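Local coordinates for tubulin-specific chaperone (Trypanosoma brucei, PDB 4B6W), which probably binds alpha-tubulin and microtubule plus ends as tubulin-binding cofactor B, of which this chain is the ubiquitin-like domain, at residues V3-T8 / K19-A24; S12-P17 / T36-P41; L47-D52 / F76-V81. All coordinates share one frame; numbering follows the deposited sequence.

The three contacts lie across four neighbouring strands of the mixed sheet of the beta-grasp fold. Interaction 1 pairs strands 2-9 and 15-22; interaction 3 pairs strands 45-50 and 77-82. Strand 2-9 runs beside 77-82 and joins the two, with Thr8 OG1 2.7 Å from His79 ND1 and Thr8 O 2.9 Å from Val80 N. Interaction 2 uses residues 12-17, which run into strand 15-22, and the loop after helix 27-35. It meets interaction 1 where Lys19 NZ lies 2.8 Å from His37 NE2, and interaction 3 where Phe38 CD2 lies 4.1 Å from Val80 CG2. Centres are about 14 Å (1 and 2), 10 Å (1 and 3) and 13 Å (2 and 3) apart.

Interaction 1 (V3-T8 / K19-A24); sequences VKVSLT and KRYGLA
Strands 2-9 and 15-22 form the first beta hairpin of the ubiquitin-like beta-grasp fold, and this contact is its half far from the turn. Val3 and Tyr21 are a hydrogen-bonded antiparallel pair: Val3 N gives a nearly straight bond to Tyr21 O (2.9 Å, 166° at the hydrogen), and Tyr21 N returns one to Val3 O (3.1 Å). Val5 and Lys19 repeat the pattern. Val5 N reaches Lys19 O at 2.8 Å, while the return bond from Lys19 N to Val5 O is short at 2.7 Å but bent to 129°, and therefore weak. Lys4 and Arg20, the non-hydrogen-bonded pair between them, send their side chains to the other face of the sheet.

The Tyr21 side chain lies on the face of Val3, Val5 and Lys19. Its CB sits 4.5 Å from Val3 CG2. With CG anti to the carbonyl carbon (chi1 -65°), the side chain crosses those of Val5 and Leu7 at about a right angle, and Val5 CG2 meets the ring at the edge, in the ring plane, 3.8 Å from CD2 and only slightly farther from CE2. At the tip, the OH packs against Leu7 CD1 (4.0 Å) and is hydrogen-bonded to Asn33 OD1 of helix 27-35, so a buried polar tip has a partner. Lys19, bent at chi2 and chi3, lays its CG against Leu7 and carries NZ to Asn33 OD1 and His37 NE2. Beyond the strand end, the Leu23 side chain crosses Val3 at about a right angle, and its CD2 lies 3.7 Å from Val3 CG1.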
# COMPACT_ATOMS: atom_id res chain seq x y z
N VAL A 3 -2.39 -2.89 11.68
CA VAL A 3 -3.50 -2.15 11.06
C VAL A 3 -4.29 -2.98 10.05
O VAL A 3 -3.75 -3.86 9.40
CB VAL A 3 -3.03 -0.85 10.34
CG1 VAL A 3 -2.69 0.23 11.38
CG2 VAL A 3 -1.84 -1.12 9.40
N LYS A 4 -5.58 -2.68 9.95
CA LYS A 4 -6.46 -3.20 8.93
C LYS A 4 -6.61 -2.14 7.85
O LYS A 4 -7.10 -1.05 8.14
CB LYS A 4 -7.85 -3.50 9.53
CG LYS A 4 -8.80 -4.24 8.59
CD LYS A 4 -10.17 -4.50 9.25
CE LYS A 4 -11.09 -3.30 9.10
NZ LYS A 4 -12.50 -3.71 8.90
N VAL A 5 -6.18 -2.44 6.62
CA VAL A 5 -6.32 -1.51 5.50
C VAL A 5 -6.96 -2.20 4.29
O VAL A 5 -7.12 -3.42 4.26
CB VAL A 5 -4.95 -0.87 5.11
CG1 VAL A 5 -4.38 -0.15 6.27
CG2 VAL A 5 -3.93 -1.94 4.63
N SER A 6 -7.36 -1.42 3.29
CA SER A 6 -7.75 -2.02 2.02
C SER A 6 -6.75 -1.68 0.92
O SER A 6 -5.94 -0.79 1.06
CB SER A 6 -9.19 -1.64 1.62
OG SER A 6 -9.42 -0.27 1.78
N LEU A 7 -6.78 -2.42 -0.17
CA LEU A 7 -5.84 -2.18 -1.26
C LEU A 7 -6.64 -1.91 -2.49
O LEU A 7 -7.62 -2.63 -2.79
CB LEU A 7 -4.95 -3.39 -1.52
CG LEU A 7 -4.07 -3.95 -0.42
CD1 LEU A 7 -3.38 -5.23 -0.93
CD2 LEU A 7 -3.06 -2.92 0.01
N THR A 8 -6.21 -0.86 -3.19
CA THR A 8 -6.71 -0.49 -4.50
C THR A 8 -5.51 -0.49 -5.47
O THR A 8 -4.37 -0.54 -5.06
CB THR A 8 -7.38 0.88 -4.46
OG1 THR A 8 -6.42 1.86 -4.01
CG2 THR A 8 -8.58 0.88 -3.52
N LYS A 19 -6.95 -6.03 4.83
CA LYS A 19 -5.59 -6.57 4.91
C LYS A 19 -4.99 -6.14 6.21
O LYS A 19 -5.17 -5.01 6.62
CB LYS A 19 -4.72 -6.08 3.76
CG LYS A 19 -5.10 -6.66 2.41
CD LYS A 19 -4.71 -8.15 2.27
CE LYS A 19 -3.20 -8.33 2.09
NZ LYS A 19 -2.81 -9.77 2.01
N ARG A 20 -4.28 -7.05 6.86
CA ARG A 20 -3.61 -6.71 8.11
C ARG A 20 -2.11 -6.71 7.89
O ARG A 20 -1.55 -7.70 7.42
CB ARG A 20 -3.96 -7.72 9.20
CG ARG A 20 -5.42 -7.76 9.56
CD ARG A 20 -5.64 -8.29 10.99
NE ARG A 20 -6.42 -7.28 11.68
CZ ARG A 20 -6.10 -6.64 12.79
NH1 ARG A 20 -5.03 -6.93 13.49
NH2 ARG A 20 -6.92 -5.71 13.23
N TYR A 21 -1.50 -5.59 8.25
CA TYR A 21 -0.03 -5.40 8.27
C TYR A 21 0.46 -4.93 9.64
O TYR A 21 -0.22 -4.18 10.34
CB TYR A 21 0.37 -4.38 7.24
CG TYR A 21 0.08 -4.85 5.83
CD1 TYR A 21 0.78 -5.94 5.28
CD2 TYR A 21 -0.89 -4.24 5.06
CE1 TYR A 21 0.53 -6.38 3.98
CE2 TYR A 21 -1.15 -4.68 3.77
CZ TYR A 21 -0.44 -5.74 3.23
OH TYR A 21 -0.73 -6.16 1.93
N GLY A 22 1.66 -5.37 9.99
CA GLY A 22 2.37 -4.78 11.12
C GLY A 22 2.86 -3.39 10.75
O GLY A 22 3.35 -3.17 9.67
N LEU A 23 2.72 -2.43 11.64
CA LEU A 23 3.28 -1.09 11.41
C LEU A 23 4.80 -1.12 11.39
O LEU A 23 5.43 -0.27 10.83
CB LEU A 23 2.80 -0.12 12.50
CG LEU A 23 1.31 0.21 12.54
CD1 LEU A 23 0.98 1.10 13.77
CD2 LEU A 23 0.92 0.88 11.26
N ALA A 24 5.39 -2.12 12.03
CA ALA A 24 6.83 -2.34 11.97
C ALA A 24 7.31 -2.86 10.60
O ALA A 24 8.50 -2.85 10.34
CB ALA A 24 7.28 -3.29 13.12

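Interaction 2 (S12-P17 / T36-P41); sequences SRMRVP and THFATP
Beside the hairpin turn between strands 2-9 and 15-22 of the ubiquitin-like fold, Met14 and Val16 point their side chains at the loop that follows helix 27-35. The contact rests on side-chain packing of two residues against two rings.

Met14, present as selenomethionine, and Phe38 slide past each other in opposite directions. The Met14 chain leaves with CG anti to the carbonyl carbon, continues extended and bends at chi3 (-80°), so that it passes the ring on its CD1 and CE1 side. CB closes tightly on Phe38 CE1 at 3.3 Å. Farther out, SE stands at the ring edge, 5.2 Å from the Phe38 centroid and 82° off the ring normal, a Met-aromatic contact made in the edge-on geometry. The terminal CE then comes 3.6 Å from Phe38 CD1. A bound 1,2-ethanediol, probably from the crystallisation liquor, lies near the same side chain.

Val16 crosses His37 at about a right angle. Its CG2, anti to the carbonyl carbon, sits over the CG and ND1 side of one imidazole face as a CH-pi contact, 4.0 Å from the centroid and 27° off the normal. CG1 lies over that same face, closer to its centre, and Thr36 OG1 lies over the opposite face, toward its rim. His37 NE2, as the partner of Lys19 NZ, is probably unprotonated. Phe38 is further placed by a ring stack with His9 of strand 2-9, and Leu7 touches both ring side chains. Between the two ring contacts, Val16 CG2 also reaches the tip of the phenyl ring, 3.9 Å from Phe38 CZ.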
# COMPACT_ATOMS: atom_id res chain seq x y z
N SER A 12 -6.37 -1.28 -12.37
CA SER A 12 -7.46 -2.27 -12.43
C SER A 12 -8.65 -1.86 -11.59
O SER A 12 -8.61 -0.90 -10.82
CB SER A 12 -6.96 -3.68 -12.01
OG SER A 12 -6.89 -3.87 -10.60
N ARG A 13 -9.71 -2.64 -11.75
CA ARG A 13 -10.86 -2.47 -10.87
C ARG A 13 -10.76 -3.31 -9.57
O ARG A 13 -11.58 -3.13 -8.66
CB ARG A 13 -12.17 -2.73 -11.64
CG ARG A 13 -12.27 -4.12 -12.21
CD ARG A 13 -13.57 -4.33 -12.95
NE ARG A 13 -13.49 -3.92 -14.34
CZ ARG A 13 -14.51 -4.01 -15.19
NH1 ARG A 13 -15.69 -4.45 -14.76
NH2 ARG A 13 -14.37 -3.64 -16.46
N MSE A 14 -9.73 -4.17 -9.53
CA MSE A 14 -9.43 -5.03 -8.39
C MSE A 14 -9.23 -4.18 -7.13
O MSE A 14 -8.56 -3.16 -7.13
CB MSE A 14 -8.15 -5.89 -8.63
CG MSE A 14 -8.09 -6.79 -9.89
SE MSE A 14 -6.44 -7.92 -10.03
CE MSE A 14 -5.17 -6.58 -10.72
N ARG A 15 -10.20 -4.63 -5.84
CA ARG A 15 -9.95 -4.04 -4.55
C ARG A 15 -9.77 -5.20 -3.59
O ARG A 15 -10.47 -6.20 -3.70
CB ARG A 15 -11.16 -3.21 -4.19
CG ARG A 15 -11.12 -2.61 -2.82
CD ARG A 15 -12.23 -1.58 -2.65
NE ARG A 15 -12.54 -1.42 -1.24
CZ ARG A 15 -13.41 -2.16 -0.57
NH1 ARG A 15 -14.11 -3.11 -1.18
NH2 ARG A 15 -13.60 -1.92 0.72
N VAL A 16 -8.82 -5.09 -2.68
CA VAL A 16 -8.73 -6.06 -1.57
C VAL A 16 -9.26 -5.38 -0.29
O VAL A 16 -8.64 -4.46 0.23
CB VAL A 16 -7.30 -6.57 -1.37
CG1 VAL A 16 -7.24 -7.63 -0.25
CG2 VAL A 16 -6.74 -7.12 -2.70
N PRO A 17 -10.43 -5.82 0.21
CA PRO A 17 -11.14 -5.03 1.22
C PRO A 17 -10.56 -5.01 2.62
O PRO A 17 -10.79 -4.04 3.35
CB PRO A 17 -12.52 -5.66 1.26
CG PRO A 17 -12.59 -6.48 -0.01
CD PRO A 17 -11.23 -6.97 -0.20
N THR A 36 0.98 -10.62 -4.37
CA THR A 36 0.09 -11.80 -4.33
C THR A 36 -1.36 -11.47 -4.82
O THR A 36 -2.06 -12.35 -5.30
CB THR A 36 0.10 -12.53 -2.93
OG1 THR A 36 -0.56 -11.76 -1.94
CG2 THR A 36 1.53 -12.75 -2.46
N HIS A 37 -1.75 -10.21 -4.74
CA HIS A 37 -3.08 -9.78 -5.20
C HIS A 37 -3.09 -9.12 -6.59
O HIS A 37 -3.95 -9.41 -7.38
CB HIS A 37 -3.70 -8.80 -4.19
CG HIS A 37 -3.84 -9.37 -2.81
ND1 HIS A 37 -4.78 -10.32 -2.49
CD2 HIS A 37 -3.14 -9.13 -1.68
CE1 HIS A 37 -4.67 -10.63 -1.21
NE2 HIS A 37 -3.68 -9.92 -0.69
N PHE A 38 -2.15 -8.23 -6.86
CA PHE A 38 -2.19 -7.47 -8.11
C PHE A 38 -1.15 -7.87 -9.17
O PHE A 38 -1.44 -7.80 -10.38
CB PHE A 38 -2.17 -5.97 -7.83
CG PHE A 38 -3.33 -5.51 -6.98
CD1 PHE A 38 -4.62 -6.00 -7.18
CD2 PHE A 38 -3.16 -4.60 -5.98
CE1 PHE A 38 -5.70 -5.57 -6.37
CE2 PHE A 38 -4.24 -4.18 -5.21
CZ PHE A 38 -5.50 -4.68 -5.42
N ALA A 39 0.02 -8.33 -8.73
CA ALA A 39 0.99 -8.96 -9.64
C ALA A 39 1.69 -7.95 -10.55
O ALA A 39 2.11 -8.30 -11.63
CB ALA A 39 0.33 -10.09 -10.50
N THR A 40 1.77 -6.69 -10.10
CA THR A 40 2.75 -5.71 -10.60
C THR A 40 4.05 -6.10 -9.93
O THR A 40 4.05 -6.30 -8.71
CB THR A 40 2.43 -4.25 -10.13
OG1 THR A 40 1.11 -3.88 -10.53
CG2 THR A 40 3.43 -3.23 -10.73
N PRO A 41 5.16 -6.20 -10.69
CA PRO A 41 6.43 -6.34 -9.97
C PRO A 41 6.64 -5.18 -8.98
O PRO A 41 6.38 -4.04 -9.31
CB PRO A 41 7.49 -6.30 -11.07
CG PRO A 41 6.77 -6.57 -12.33
CD PRO A 41 5.36 -6.09 -12.14

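Interaction 3 (L47-D52 / F76-V81); sequences LQLIDD and FVIHVV
Gln48 and His79 both place CG anti to the backbone N (chi1 180° and 176°), so their side chains leave the sheet side by side, pointing the same way. Gln48 is extended, and its OE1 comes 3.1 Å from His79 CD2 with the amide and ring planes steeply inclined; its NE2 is hydrogen-bonded to Thr56 OG1, and His79 ND1 to Thr8 OG1. Phe76 holds CG anti to the carbonyl carbon (chi1 -85°), which sets its ring against Asp51 and Asp52: Asp51 CA stands over the centre of one face, 3.7 Å from the centroid, a CH-pi contact. Asp51 CB comes 3.5 Å from CZ of the same ring, and Leu49 CG meets the ring edge at Phe76 CD2.

The backbones pair antiparallel through four nearly straight bonds. Gln48 N to His79 O measures 3.0 Å and His79 N to Gln48 O 2.8 Å; Ile50 and Val77 exchange an equivalent pair. On the face of Gln48 and His79, Ile50 CD1 lies 3.7 Å from His79 CB. On the other face the buried side chains pack together: Leu47 CD2 touches both Val80 CG2 (3.7 Å) and Ile78 CG2 (3.8 Å), and Leu49 CD1 packs on Ile78 CG1. Helix 27-35 covers this side, touching Leu47 through Ile27 and Ile30 and Val80 through Val34. An apolar sheet face beneath one helix, with the C-terminal strand 77-82 set between strands 2-9 and 45-50, is the signature of the ubiquitin-like beta-grasp fold.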
# COMPACT_ATOMS: atom_id res chain seq x y z
N LEU A 47 3.48 2.98 -3.50
CA LEU A 47 2.36 2.90 -2.53
C LEU A 47 1.96 4.31 -2.03
O LEU A 47 2.75 5.03 -1.44
CB LEU A 47 2.71 1.97 -1.36
CG LEU A 47 3.01 0.45 -1.63
CD1 LEU A 47 3.21 -0.30 -0.30
CD2 LEU A 47 1.97 -0.29 -2.52
N GLN A 48 0.72 4.70 -2.33
CA GLN A 48 0.09 5.93 -1.88
C GLN A 48 -0.77 5.60 -0.63
O GLN A 48 -1.59 4.70 -0.69
CB GLN A 48 -0.82 6.47 -3.01
CG GLN A 48 -1.56 7.77 -2.69
CD GLN A 48 -2.54 8.17 -3.76
OE1 GLN A 48 -2.70 7.49 -4.77
NE2 GLN A 48 -3.23 9.28 -3.53
N LEU A 49 -0.58 6.32 0.47
CA LEU A 49 -1.36 6.06 1.68
C LEU A 49 -2.44 7.12 1.70
O LEU A 49 -2.15 8.33 1.64
CB LEU A 49 -0.50 6.12 2.96
CG LEU A 49 -1.20 5.71 4.28
CD1 LEU A 49 -1.65 4.26 4.24
CD2 LEU A 49 -0.34 6.02 5.54
N ILE A 50 -3.70 6.66 1.70
CA ILE A 50 -4.86 7.52 1.75
C ILE A 50 -5.56 7.25 3.08
O ILE A 50 -5.73 6.12 3.47
CB ILE A 50 -5.81 7.23 0.58
CG1 ILE A 50 -5.06 7.33 -0.77
CG2 ILE A 50 -7.01 8.22 0.59
CD1 ILE A 50 -5.72 6.53 -1.93
N ASP A 51 -5.97 8.28 3.80
CA ASP A 51 -6.77 8.01 4.98
C ASP A 51 -8.22 7.66 4.63
O ASP A 51 -8.63 7.62 3.47
CB ASP A 51 -6.65 9.16 5.99
CG ASP A 51 -7.60 10.31 5.72
OD1 ASP A 51 -8.27 10.28 4.67
OD2 ASP A 51 -7.67 11.23 6.58
N ASP A 52 -8.99 7.38 5.67
CA ASP A 52 -10.41 7.00 5.53
C ASP A 52 -11.34 8.15 5.13
O ASP A 52 -12.52 7.92 4.90
CB ASP A 52 -10.90 6.39 6.84
CG ASP A 52 -10.63 7.28 8.05
OD1 ASP A 52 -9.63 8.02 8.04
OD2 ASP A 52 -11.41 7.23 9.02
N PHE A 76 -7.49 2.88 6.67
CA PHE A 76 -6.74 3.63 5.68
C PHE A 76 -6.64 2.78 4.42
O PHE A 76 -6.92 1.59 4.49
CB PHE A 76 -5.33 3.96 6.18
CG PHE A 76 -5.24 5.20 7.03
CD1 PHE A 76 -6.29 5.62 7.83
CD2 PHE A 76 -4.06 5.93 7.06
CE1 PHE A 76 -6.18 6.76 8.61
CE2 PHE A 76 -3.93 7.06 7.85
CZ PHE A 76 -4.99 7.47 8.62
N VAL A 77 -6.23 3.39 3.30
CA VAL A 77 -6.22 2.71 2.02
C VAL A 77 -4.84 2.81 1.44
O VAL A 77 -4.25 3.91 1.36
CB VAL A 77 -7.26 3.34 1.04
CG1 VAL A 77 -7.18 2.72 -0.34
CG2 VAL A 77 -8.68 3.19 1.60
N ILE A 78 -4.27 1.67 1.09
CA ILE A 78 -2.99 1.69 0.40
C ILE A 78 -3.35 1.52 -1.08
O ILE A 78 -3.91 0.48 -1.47
CB ILE A 78 -2.06 0.56 0.84
CG1 ILE A 78 -1.49 0.82 2.24
CG2 ILE A 78 -0.90 0.42 -0.14
CD1 ILE A 78 -0.64 -0.31 2.78
N HIS A 79 -3.04 2.56 -1.88
CA HIS A 79 -3.34 2.55 -3.31
C HIS A 79 -2.06 2.24 -4.07
O HIS A 79 -1.03 2.88 -3.86
CB HIS A 79 -3.93 3.89 -3.74
CG HIS A 79 -4.17 4.02 -5.21
ND1 HIS A 79 -5.10 3.26 -5.88
CD2 HIS A 79 -3.62 4.85 -6.13
CE1 HIS A 79 -5.12 3.61 -7.16
NE2 HIS A 79 -4.23 4.57 -7.34
N VAL A 80 -2.12 1.23 -4.93
CA VAL A 80 -0.95 0.79 -5.67
C VAL A 80 -0.87 1.46 -7.06
O VAL A 80 -1.71 1.21 -7.93
CB VAL A 80 -0.95 -0.77 -5.80
CG1 VAL A 80 0.27 -1.26 -6.54
CG2 VAL A 80 -1.05 -1.40 -4.41
N VAL A 81 0.14 2.31 -7.27
CA VAL A 81 0.32 2.95 -8.54
C VAL A 81 1.27 2.09 -9.38
O VAL A 81 2.36 1.77 -8.96
CB VAL A 81 0.83 4.40 -8.41
CG1 VAL A 81 0.80 5.08 -9.78
CG2 VAL A 81 -0.00 5.17 -7.40